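PDB 5JM8: aerobactin synthase IucA from Klebsiella pneumoniae subsp. pneumoniae, which probably catalyses the ATP-dependent joining of citrate to an acetylated hydroxylysine in the biosynthesis of the siderophore aerobactin, as an NIS synthetase. Local coordinates for residues Thr118-His126 / Tyr169-Phe177; Ala394-Tyr405 / Val494-Asp504. All coordinates share one frame; numbering follows the deposited sequence.

How the contacts relate
Contact 1 ties the end of helix 101-124 to the loop that runs from helix 163-169 into strand 177-185. Contact 2 pairs helix 394-420 with the end of helix 475-500, further along the chain. Both segments of contact 1 precede those of contact 2 in the chain. Their centres lie 29 Å apart and their nearest atoms about 17 Å apart, so they do not touch. Bound ATP gives them a common reference. The side chain of P171 in contact 1 is about 8 Å from the bound ATP. The side chain of V494 in contact 2 is about 11 Å from the bound ATP. Neighbouring subunits reach both: the second subunit at contact 1, the third at contact 2.

Contact 1. Residues Thr118-His126 / Tyr169-Phe177; sequences TQQAIDARH and YLPDFAPHF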
loop_
_atom_site.group_PDB
_atom_site.type_symbol
_atom_site.label_atom_id
_atom_site.label_comp_id
_atom_site.label_asym_id
_atom_site.label_seq_id
_atom_site.Cartn_x
_atom_site.Cartn_y
_atom_site.Cartn_z
ATOM N N THR A 118 -24.317 -2.421 -25.501
ATOM C CA THR A 118 -23.240 -3.362 -25.228
ATOM C C THR A 118 -22.039 -3.079 -26.122
ATOM O O THR A 118 -20.901 -3.073 -25.657
ATOM C CB THR A 118 -23.694 -4.817 -25.444
ATOM O OG1 THR A 118 -24.766 -5.125 -24.546
ATOM C CG2 THR A 118 -22.543 -5.788 -25.202
ATOM N N GLN A 119 -22.297 -2.846 -27.404
ATOM C CA GLN A 119 -21.225 -2.582 -28.357
ATOM C C GLN A 119 -20.480 -1.313 -27.969
ATOM O O GLN A 119 -19.257 -1.252 -28.068
ATOM C CB GLN A 119 -21.782 -2.462 -29.780
ATOM C CG GLN A 119 -20.717 -2.254 -30.854
ATOM C CD GLN A 119 -19.796 -3.452 -31.008
ATOM O OE1 GLN A 119 -20.246 -4.564 -31.286
ATOM N NE2 GLN A 119 -18.502 -3.231 -30.823
ATOM N N GLN A 120 -21.226 -0.307 -27.520
ATOM C CA GLN A 120 -20.631 0.939 -27.051
ATOM C C GLN A 120 -19.663 0.661 -25.913
ATOM O O GLN A 120 -18.510 1.093 -25.944
ATOM C CB GLN A 120 -21.709 1.923 -26.586
ATOM C CG GLN A 120 -22.550 2.523 -27.703
ATOM C CD GLN A 120 -23.661 3.418 -27.180
ATOM O OE1 GLN A 120 -24.061 3.318 -26.019
ATOM N NE2 GLN A 120 -24.163 4.301 -28.037
ATOM N N ALA A 121 -20.142 -0.070 -24.913
ATOM C CA ALA A 121 -19.344 -0.391 -23.739
ATOM C C ALA A 121 -18.082 -1.151 -24.125
ATOM O O ALA A 121 -17.000 -0.872 -23.613
ATOM C CB ALA A 121 -20.166 -1.197 -22.751
ATOM N N ILE A 122 -18.228 -2.108 -25.036
ATOM C CA ILE A 122 -17.099 -2.911 -25.496
ATOM C C ILE A 122 -16.045 -2.035 -26.168
ATOM O O ILE A 122 -14.846 -2.270 -26.015
ATOM C CB ILE A 122 -17.561 -4.018 -26.475
ATOM C CG1 ILE A 122 -18.367 -5.076 -25.713
ATOM C CG2 ILE A 122 -16.361 -4.670 -27.169
ATOM C CD1 ILE A 122 -19.089 -6.078 -26.591
ATOM N N ASP A 123 -16.496 -1.031 -26.914
ATOM C CA ASP A 123 -15.589 -0.107 -27.588
ATOM C C ASP A 123 -15.002 0.915 -26.617
ATOM O O ASP A 123 -13.985 1.542 -26.909
ATOM C CB ASP A 123 -16.310 0.622 -28.724
ATOM C CG ASP A 123 -16.657 -0.295 -29.887
ATOM O OD1 ASP A 123 -15.942 -1.298 -30.102
ATOM O OD2 ASP A 123 -17.646 -0.006 -30.594
ATOM N N ALA A 124 -15.650 1.081 -25.468
ATOM C CA ALA A 124 -15.205 2.042 -24.464
ATOM C C ALA A 124 -14.228 1.426 -23.462
ATOM O O ALA A 124 -13.411 2.134 -22.872
ATOM C CB ALA A 124 -16.405 2.618 -23.728
ATOM N N ARG A 125 -14.322 0.112 -23.268
ATOM C CA ARG A 125 -13.536 -0.578 -22.247
ATOM C C ARG A 125 -12.327 -1.303 -22.834
ATOM O O ARG A 125 -12.319 -2.530 -22.940
ATOM C CB ARG A 125 -14.416 -1.578 -21.492
ATOM C CG ARG A 125 -15.536 -0.938 -20.673
ATOM C CD ARG A 125 -15.000 -0.125 -19.498
ATOM N NE ARG A 125 -14.174 -0.935 -18.608
ATOM C CZ ARG A 125 -14.648 -1.698 -17.627
ATOM N NH1 ARG A 125 -15.953 -1.766 -17.393
ATOM N NH2 ARG A 125 -13.812 -2.398 -16.877
ATOM N N HIS A 126 -11.300 -0.543 -23.197
ATOM C CA HIS A 126 -10.079 -1.121 -23.749
ATOM C C HIS A 126 -9.217 -1.719 -22.647
ATOM O O HIS A 126 -8.210 -2.373 -22.917
ATOM C CB HIS A 126 -9.288 -0.067 -24.522
ATOM C CG HIS A 126 -9.992 0.439 -25.740
ATOM N ND1 HIS A 126 -9.731 -0.044 -27.005
ATOM C CD2 HIS A 126 -10.950 1.384 -25.889
ATOM C CE1 HIS A 126 -10.498 0.583 -27.879
ATOM N NE2 HIS A 126 -11.245 1.456 -27.228
ATOM N N TYR A 169 -23.957 5.994 -14.297
ATOM C CA TYR A 169 -24.733 5.323 -13.256
ATOM C C TYR A 169 -24.801 3.803 -13.421
ATOM O O TYR A 169 -25.252 3.097 -12.516
ATOM C CB TYR A 169 -26.140 5.925 -13.221
ATOM C CG TYR A 169 -26.126 7.408 -12.902
ATOM C CD1 TYR A 169 -25.365 7.900 -11.850
ATOM C CD2 TYR A 169 -26.848 8.315 -13.664
ATOM C CE1 TYR A 169 -25.335 9.246 -11.554
ATOM C CE2 TYR A 169 -26.823 9.671 -13.376
ATOM C CZ TYR A 169 -26.063 10.129 -12.318
ATOM O OH TYR A 169 -26.026 11.471 -12.016
ATOM N N LEU A 170 -24.342 3.304 -14.564
ATOM C CA LEU A 170 -24.191 1.869 -14.773
ATOM C C LEU A 170 -22.727 1.479 -14.580
ATOM O O LEU A 170 -21.847 2.336 -14.636
ATOM C CB LEU A 170 -24.668 1.469 -16.169
ATOM C CG LEU A 170 -26.112 1.821 -16.528
ATOM C CD1 LEU A 170 -26.367 1.455 -17.969
ATOM C CD2 LEU A 170 -27.107 1.123 -15.615
ATOM N N PRO A 171 -22.460 0.186 -14.340
ATOM C CA PRO A 171 -21.079 -0.256 -14.111
ATOM C C PRO A 171 -20.259 -0.427 -15.382
ATOM O O PRO A 171 -19.033 -0.500 -15.308
ATOM C CB PRO A 171 -21.260 -1.608 -13.424
ATOM C CG PRO A 171 -22.563 -2.110 -13.935
ATOM C CD PRO A 171 -23.430 -0.889 -14.065
ATOM N N ASP A 172 -20.933 -0.495 -16.523
ATOM C CA ASP A 172 -20.307 -0.919 -17.772
ATOM C C ASP A 172 -19.066 -0.095 -18.124
ATOM O O ASP A 172 -18.048 -0.648 -18.538
ATOM C CB ASP A 172 -21.327 -0.849 -18.916
ATOM C CG ASP A 172 -22.580 -1.665 -18.637
ATOM O OD1 ASP A 172 -23.212 -1.449 -17.583
ATOM O OD2 ASP A 172 -22.932 -2.525 -19.470
ATOM N N PHE A 173 -19.153 1.222 -17.947
ATOM C CA PHE A 173 -18.058 2.129 -18.300
ATOM C C PHE A 173 -17.125 2.349 -17.113
ATOM O O PHE A 173 -16.254 3.220 -17.146
ATOM C CB PHE A 173 -18.615 3.470 -18.794
ATOM C CG PHE A 173 -19.439 3.360 -20.049
ATOM C CD1 PHE A 173 -20.718 2.830 -20.010
ATOM C CD2 PHE A 173 -18.938 3.790 -21.266
ATOM C CE1 PHE A 173 -21.479 2.728 -21.159
ATOM C CE2 PHE A 173 -19.695 3.693 -22.418
ATOM C CZ PHE A 173 -20.966 3.159 -22.364
ATOM N N ALA A 174 -17.323 1.546 -16.070
ATOM C CA ALA A 174 -16.508 1.597 -14.859
ATOM C C ALA A 174 -16.428 3.000 -14.258
ATOM O O ALA A 174 -15.333 3.505 -14.001
ATOM C CB ALA A 174 -15.110 1.076 -15.154
ATOM N N PRO A 175 -17.587 3.634 -14.020
ATOM C CA PRO A 175 -17.573 4.987 -13.472
ATOM C C PRO A 175 -17.572 5.005 -11.955
ATOM O O PRO A 175 -17.672 3.960 -11.314
ATOM C CB PRO A 175 -18.872 5.577 -14.004
ATOM C CG PRO A 175 -19.804 4.414 -13.972
ATOM C CD PRO A 175 -18.966 3.190 -14.296
ATOM N N HIS A 176 -17.464 6.200 -11.390
ATOM C CA HIS A 176 -17.659 6.385 -9.964
ATOM C C HIS A 176 -18.135 7.806 -9.704
ATOM O O HIS A 176 -17.952 8.695 -10.536
ATOM C CB HIS A 176 -16.375 6.090 -9.193
ATOM C CG HIS A 176 -15.217 6.952 -9.587
ATOM N ND1 HIS A 176 -14.332 6.602 -10.584
ATOM C CD2 HIS A 176 -14.789 8.141 -9.104
ATOM C CE1 HIS A 176 -13.414 7.545 -10.704
ATOM N NE2 HIS A 176 -13.669 8.490 -9.817
ATOM N N PHE A 177 -18.766 8.011 -8.555
ATOM C CA PHE A 177 -19.302 9.320 -8.213
ATOM C C PHE A 177 -19.564 9.432 -6.717
ATOM O O PHE A 177 -19.852 8.432 -6.061
ATOM C CB PHE A 177 -20.593 9.583 -8.990
ATOM C CG PHE A 177 -21.623 8.501 -8.836
ATOM C CD1 PHE A 177 -22.416 8.440 -7.703
ATOM C CD2 PHE A 177 -21.801 7.548 -9.825
ATOM C CE1 PHE A 177 -23.363 7.449 -7.556
ATOM C CE2 PHE A 177 -22.748 6.554 -9.684
ATOM C CZ PHE A 177 -23.531 6.503 -8.547
#
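Q120 meets the ring of F173 at its far end, where Q120 CB lies 4.5 Å from F173 CZ. One residue on, the CA atoms of A121 and D172 are the nearest pair across the two segments. A121 CA sits over one face of the F173 ring, 4.1 Å from F173 CZ. Its methyl group meets D172, with A121 CB 4.0 Å from D172 CB. The carboxylate of D172 has a further partner, a long and weak ion pair with K156. A124 follows nearly one turn later and points its methyl group at the same ring, with A124 CB 3.7 Å from F173 CE2. The CB of F173 points away from the helix. Its CG is anti to its own carbonyl carbon (chi1 -63°), and the ring comes back against A121 and A124.

The second segment makes a type I beta turn here, from P171 to A174, closed by the backbone bond from A174 N to P171 O. The turn packs against the last turns of helix 101-124 and leads on to strand 177-185. H126 of the second subunit also meets the F173 ring, so this corner belongs to a subunit interface.

R125 leaves the helix. Its chain bends at chi2 and chi3, which folds the guanidinium back over the turn. R125 NH1 donates to D172 O at 2.6 Å, with an N-H...O angle of 159°. The oxygen lies in the guanidinium plane, but NH1 stands above the carbonyl plane, 45° out of it. NH1 also bonds to Q143 O and NE forms a salt bridge with D127, which together hold the rotation of the buried guanidinium. A174 CB sits over the centre of one guanidinium face, 3.7 Å from its plane.

Contact 2. Residues Ala394-Tyr405 / Val494-Asp504; sequences AQQAAHAWVDAY and VTAALGAAGLD
H399 has its CG anti to its own carbonyl carbon (chi1 -68°), while D504 carries CG anti to its backbone N. These torsions bring ring and carboxylate together. H399 NE2 donates to D504 OD2 at 2.7 Å, and the N-H...O angle of 174° is almost straight. The oxygen lies in the imidazole plane. It is met on its anti side, somewhat out of the carboxylate plane, and ring and carboxylate are steeply inclined. The other oxygen, D504 OD1, accepts a bond from N508 ND2, which steadies the carboxylate. A negative charge on D504 would probably favour a proton on NE2, and might raise the pKa of H399.

The Q395 side chain lies by L503 O, its amide stacked on the D504 carboxylate. Most of the remaining contacts are apolar. A394 CB rests on L503 CD2 at 3.5 Å. A398 CB meets L503 CB at 4.1 Å, and L498 CD2 also comes near it. V402 and L498 lie alongside each other, pointing opposite ways, with V402 CG2 3.5 Å from L498 CD1. V494 places CG1 against W401 CZ3, also at 3.5 Å; the two side chains cross at about a right angle. The other branch, CG2, lies over one face of the Y405 ring, toward its rim.

At G502 the chain leaves the helix with positive phi. Bonds from L503 N to L498 O and from G502 N to G499 O close the last turn, a Schellman motif. It turns L503 and D504 back toward helix 394-420. The axes of segments 394-405 and 494-500 run antiparallel, 11.2 Å apart and at 175°, a helix pair within the FhuF-like region of this NIS synthetase.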
loop_
_atom_site.group_PDB
_atom_site.type_symbol
_atom_site.label_atom_id
_atom_site.label_comp_id
_atom_site.label_asym_id
_atom_site.label_seq_id
_atom_site.Cartn_x
_atom_site.Cartn_y
_atom_site.Cartn_z
ATOM N N ALA A 394 -4.041 -27.671 -16.837
ATOM C CA ALA A 394 -5.172 -26.764 -16.873
ATOM C C ALA A 394 -6.459 -27.516 -16.547
ATOM O O ALA A 394 -7.371 -26.961 -15.937
ATOM C CB ALA A 394 -5.266 -26.094 -18.227
ATOM N N GLN A 395 -6.530 -28.784 -16.948
ATOM C CA GLN A 395 -7.699 -29.609 -16.649
ATOM C C GLN A 395 -7.738 -29.959 -15.159
ATOM O O GLN A 395 -8.805 -29.965 -14.545
ATOM C CB GLN A 395 -7.708 -30.889 -17.501
ATOM C CG GLN A 395 -8.823 -31.873 -17.124
ATOM C CD GLN A 395 -9.055 -32.960 -18.165
ATOM O OE1 GLN A 395 -9.328 -32.672 -19.329
ATOM N NE2 GLN A 395 -8.975 -34.217 -17.737
ATOM N N GLN A 396 -6.574 -30.252 -14.583
ATOM C CA GLN A 396 -6.470 -30.518 -13.148
ATOM C C GLN A 396 -6.833 -29.277 -12.346
ATOM O O GLN A 396 -7.460 -29.367 -11.290
ATOM C CB GLN A 396 -5.056 -30.975 -12.781
ATOM C CG GLN A 396 -4.766 -32.434 -13.096
ATOM C CD GLN A 396 -3.292 -32.781 -12.978
ATOM O OE1 GLN A 396 -2.427 -31.917 -13.118
ATOM N NE2 GLN A 396 -3.001 -34.053 -12.720
ATOM N N ALA A 397 -6.429 -28.117 -12.853
ATOM C CA ALA A 397 -6.773 -26.853 -12.224
ATOM C C ALA A 397 -8.278 -26.622 -12.326
ATOM O O ALA A 397 -8.906 -26.118 -11.396
ATOM C CB ALA A 397 -6.004 -25.711 -12.870
ATOM N N ALA A 398 -8.851 -27.015 -13.457
ATOM C CA ALA A 398 -10.275 -26.837 -13.697
ATOM C C ALA A 398 -11.094 -27.707 -12.754
ATOM O O ALA A 398 -12.083 -27.257 -12.178
ATOM C CB ALA A 398 -10.610 -27.158 -15.138
ATOM N N HIS A 399 -10.680 -28.960 -12.609
ATOM C CA HIS A 399 -11.334 -29.881 -11.688
ATOM C C HIS A 399 -11.219 -29.390 -10.249
ATOM O O HIS A 399 -12.200 -29.394 -9.502
ATOM C CB HIS A 399 -10.727 -31.275 -11.811
ATOM C CG HIS A 399 -11.016 -31.947 -13.116
ATOM N ND1 HIS A 399 -10.330 -33.063 -13.546
ATOM C CD2 HIS A 399 -11.924 -31.670 -14.083
ATOM C CE1 HIS A 399 -10.797 -33.439 -14.722
ATOM N NE2 HIS A 399 -11.766 -32.611 -15.070
ATOM N N ALA A 400 -10.016 -28.972 -9.868
ATOM C CA ALA A 400 -9.768 -28.442 -8.533
ATOM C C ALA A 400 -10.644 -27.227 -8.242
ATOM O O ALA A 400 -11.184 -27.092 -7.145
ATOM C CB ALA A 400 -8.304 -28.082 -8.381
ATOM N N TRP A 401 -10.777 -26.342 -9.224
ATOM C CA TRP A 401 -11.585 -25.140 -9.059
ATOM C C TRP A 401 -13.061 -25.510 -8.903
ATOM O O TRP A 401 -13.756 -24.969 -8.043
ATOM C CB TRP A 401 -11.387 -24.190 -10.245
ATOM C CG TRP A 401 -11.823 -22.776 -9.966
ATOM C CD1 TRP A 401 -11.018 -21.713 -9.673
ATOM C CD2 TRP A 401 -13.167 -22.278 -9.950
ATOM N NE1 TRP A 401 -11.779 -20.585 -9.476
ATOM C CE2 TRP A 401 -13.100 -20.906 -9.641
ATOM C CE3 TRP A 401 -14.418 -22.859 -10.170
ATOM C CZ2 TRP A 401 -14.238 -20.107 -9.543
ATOM C CZ3 TRP A 401 -15.545 -22.065 -10.071
ATOM C CH2 TRP A 401 -15.448 -20.705 -9.761
ATOM N N VAL A 402 -13.531 -26.442 -9.729
ATOM C CA VAL A 402 -14.925 -26.880 -9.679
ATOM C C VAL A 402 -15.250 -27.627 -8.386
ATOM O O VAL A 402 -16.328 -27.449 -7.818
ATOM C CB VAL A 402 -15.273 -27.789 -10.878
ATOM C CG1 VAL A 402 -16.640 -28.447 -10.685
ATOM C CG2 VAL A 402 -15.250 -26.989 -12.170
ATOM N N ASP A 403 -14.336 -28.479 -7.937
ATOM C CA ASP A 403 -14.539 -29.212 -6.691
ATOM C C ASP A 403 -14.620 -28.269 -5.497
ATOM O O ASP A 403 -15.474 -28.429 -4.627
ATOM C CB ASP A 403 -13.416 -30.223 -6.475
ATOM C CG ASP A 403 -13.401 -31.312 -7.527
ATOM O OD1 ASP A 403 -14.416 -31.467 -8.242
ATOM O OD2 ASP A 403 -12.377 -32.018 -7.635
ATOM N N ALA A 404 -13.725 -27.288 -5.461
ATOM C CA ALA A 404 -13.705 -26.308 -4.381
ATOM C C ALA A 404 -14.942 -25.419 -4.421
ATOM O O ALA A 404 -15.412 -24.953 -3.385
ATOM C CB ALA A 404 -12.451 -25.465 -4.462
ATOM N N TYR A 405 -15.458 -25.180 -5.623
ATOM C CA TYR A 405 -16.675 -24.395 -5.794
ATOM C C TYR A 405 -17.855 -25.107 -5.143
ATOM O O TYR A 405 -18.688 -24.482 -4.491
ATOM C CB TYR A 405 -16.949 -24.150 -7.279
ATOM C CG TYR A 405 -18.329 -23.598 -7.576
ATOM C CD1 TYR A 405 -18.576 -22.232 -7.546
ATOM C CD2 TYR A 405 -19.380 -24.444 -7.898
ATOM C CE1 TYR A 405 -19.834 -21.724 -7.824
ATOM C CE2 TYR A 405 -20.642 -23.947 -8.175
ATOM C CZ TYR A 405 -20.863 -22.586 -8.136
ATOM O OH TYR A 405 -22.117 -22.087 -8.412
ATOM N N VAL A 494 -20.391 -22.073 -14.748
ATOM C CA VAL A 494 -19.011 -22.407 -14.423
ATOM C C VAL A 494 -18.524 -23.541 -15.322
ATOM O O VAL A 494 -17.475 -23.434 -15.954
ATOM C CB VAL A 494 -18.864 -22.806 -12.934
ATOM C CG1 VAL A 494 -17.471 -23.341 -12.642
ATOM C CG2 VAL A 494 -19.180 -21.622 -12.039
ATOM N N THR A 495 -19.293 -24.623 -15.381
ATOM C CA THR A 495 -18.912 -25.786 -16.176
ATOM C C THR A 495 -18.901 -25.452 -17.668
ATOM O O THR A 495 -18.065 -25.955 -18.418
ATOM C CB THR A 495 -19.862 -26.977 -15.926
ATOM O OG1 THR A 495 -21.195 -26.628 -16.315
ATOM C CG2 THR A 495 -19.858 -27.368 -14.457
ATOM N N ALA A 496 -19.827 -24.594 -18.088
ATOM C CA ALA A 496 -19.934 -24.193 -19.489
ATOM C C ALA A 496 -18.753 -23.336 -19.925
ATOM O O ALA A 496 -18.222 -23.514 -21.020
ATOM C CB ALA A 496 -21.232 -23.443 -19.723
ATOM N N ALA A 497 -18.356 -22.399 -19.070
ATOM C CA ALA A 497 -17.206 -21.548 -19.344
ATOM C C ALA A 497 -15.951 -22.389 -19.545
ATOM O O ALA A 497 -15.171 -22.152 -20.462
ATOM C CB ALA A 497 -17.003 -20.559 -18.215
ATOM N N LEU A 498 -15.770 -23.376 -18.676
ATOM C CA LEU A 498 -14.608 -24.248 -18.736
ATOM C C LEU A 498 -14.703 -25.202 -19.919
ATOM O O LEU A 498 -13.691 -25.558 -20.525
ATOM C CB LEU A 498 -14.472 -25.028 -17.429
ATOM C CG LEU A 498 -14.263 -24.141 -16.200
ATOM C CD1 LEU A 498 -14.556 -24.905 -14.925
ATOM C CD2 LEU A 498 -12.848 -23.577 -16.183
ATOM N N GLY A 499 -15.924 -25.617 -20.240
ATOM C CA GLY A 499 -16.159 -26.448 -21.403
ATOM C C GLY A 499 -15.868 -25.705 -22.690
ATOM O O GLY A 499 -15.271 -26.256 -23.615
ATOM N N ALA A 500 -16.286 -24.444 -22.743
ATOM C CA ALA A 500 -16.100 -23.627 -23.934
ATOM C C ALA A 500 -14.622 -23.364 -24.199
ATOM O O ALA A 500 -14.213 -23.179 -25.343
ATOM C CB ALA A 500 -16.849 -22.323 -23.791
ATOM N N ALA A 501 -13.827 -23.358 -23.133
ATOM C CA ALA A 501 -12.389 -23.127 -23.241
ATOM C C ALA A 501 -11.637 -24.417 -23.563
ATOM O O ALA A 501 -10.430 -24.398 -23.803
ATOM C CB ALA A 501 -11.857 -22.516 -21.955
ATOM N N GLY A 502 -12.350 -25.536 -23.556
ATOM C CA GLY A 502 -11.758 -26.813 -23.912
ATOM C C GLY A 502 -10.866 -27.399 -22.830
ATOM O O GLY A 502 -9.947 -28.163 -23.125
ATOM N N LEU A 503 -11.136 -27.045 -21.576
ATOM C CA LEU A 503 -10.396 -27.597 -20.446
ATOM C C LEU A 503 -10.917 -28.987 -20.091
ATOM O O LEU A 503 -10.152 -29.867 -19.694
ATOM C CB LEU A 503 -10.495 -26.664 -19.237
ATOM C CG LEU A 503 -9.879 -25.273 -19.427
ATOM C CD1 LEU A 503 -10.118 -24.392 -18.216
ATOM C CD2 LEU A 503 -8.393 -25.378 -19.718
ATOM N N ASP A 504 -12.226 -29.172 -20.239
ATOM C CA ASP A 504 -12.863 -30.475 -20.078
ATOM C C ASP A 504 -14.319 -30.334 -20.504
ATOM O O ASP A 504 -14.873 -29.241 -20.449
ATOM C CB ASP A 504 -12.765 -30.976 -18.632
ATOM C CG ASP A 504 -13.098 -32.455 -18.496
ATOM O OD1 ASP A 504 -13.244 -33.143 -19.530
ATOM O OD2 ASP A 504 -13.200 -32.935 -17.347
#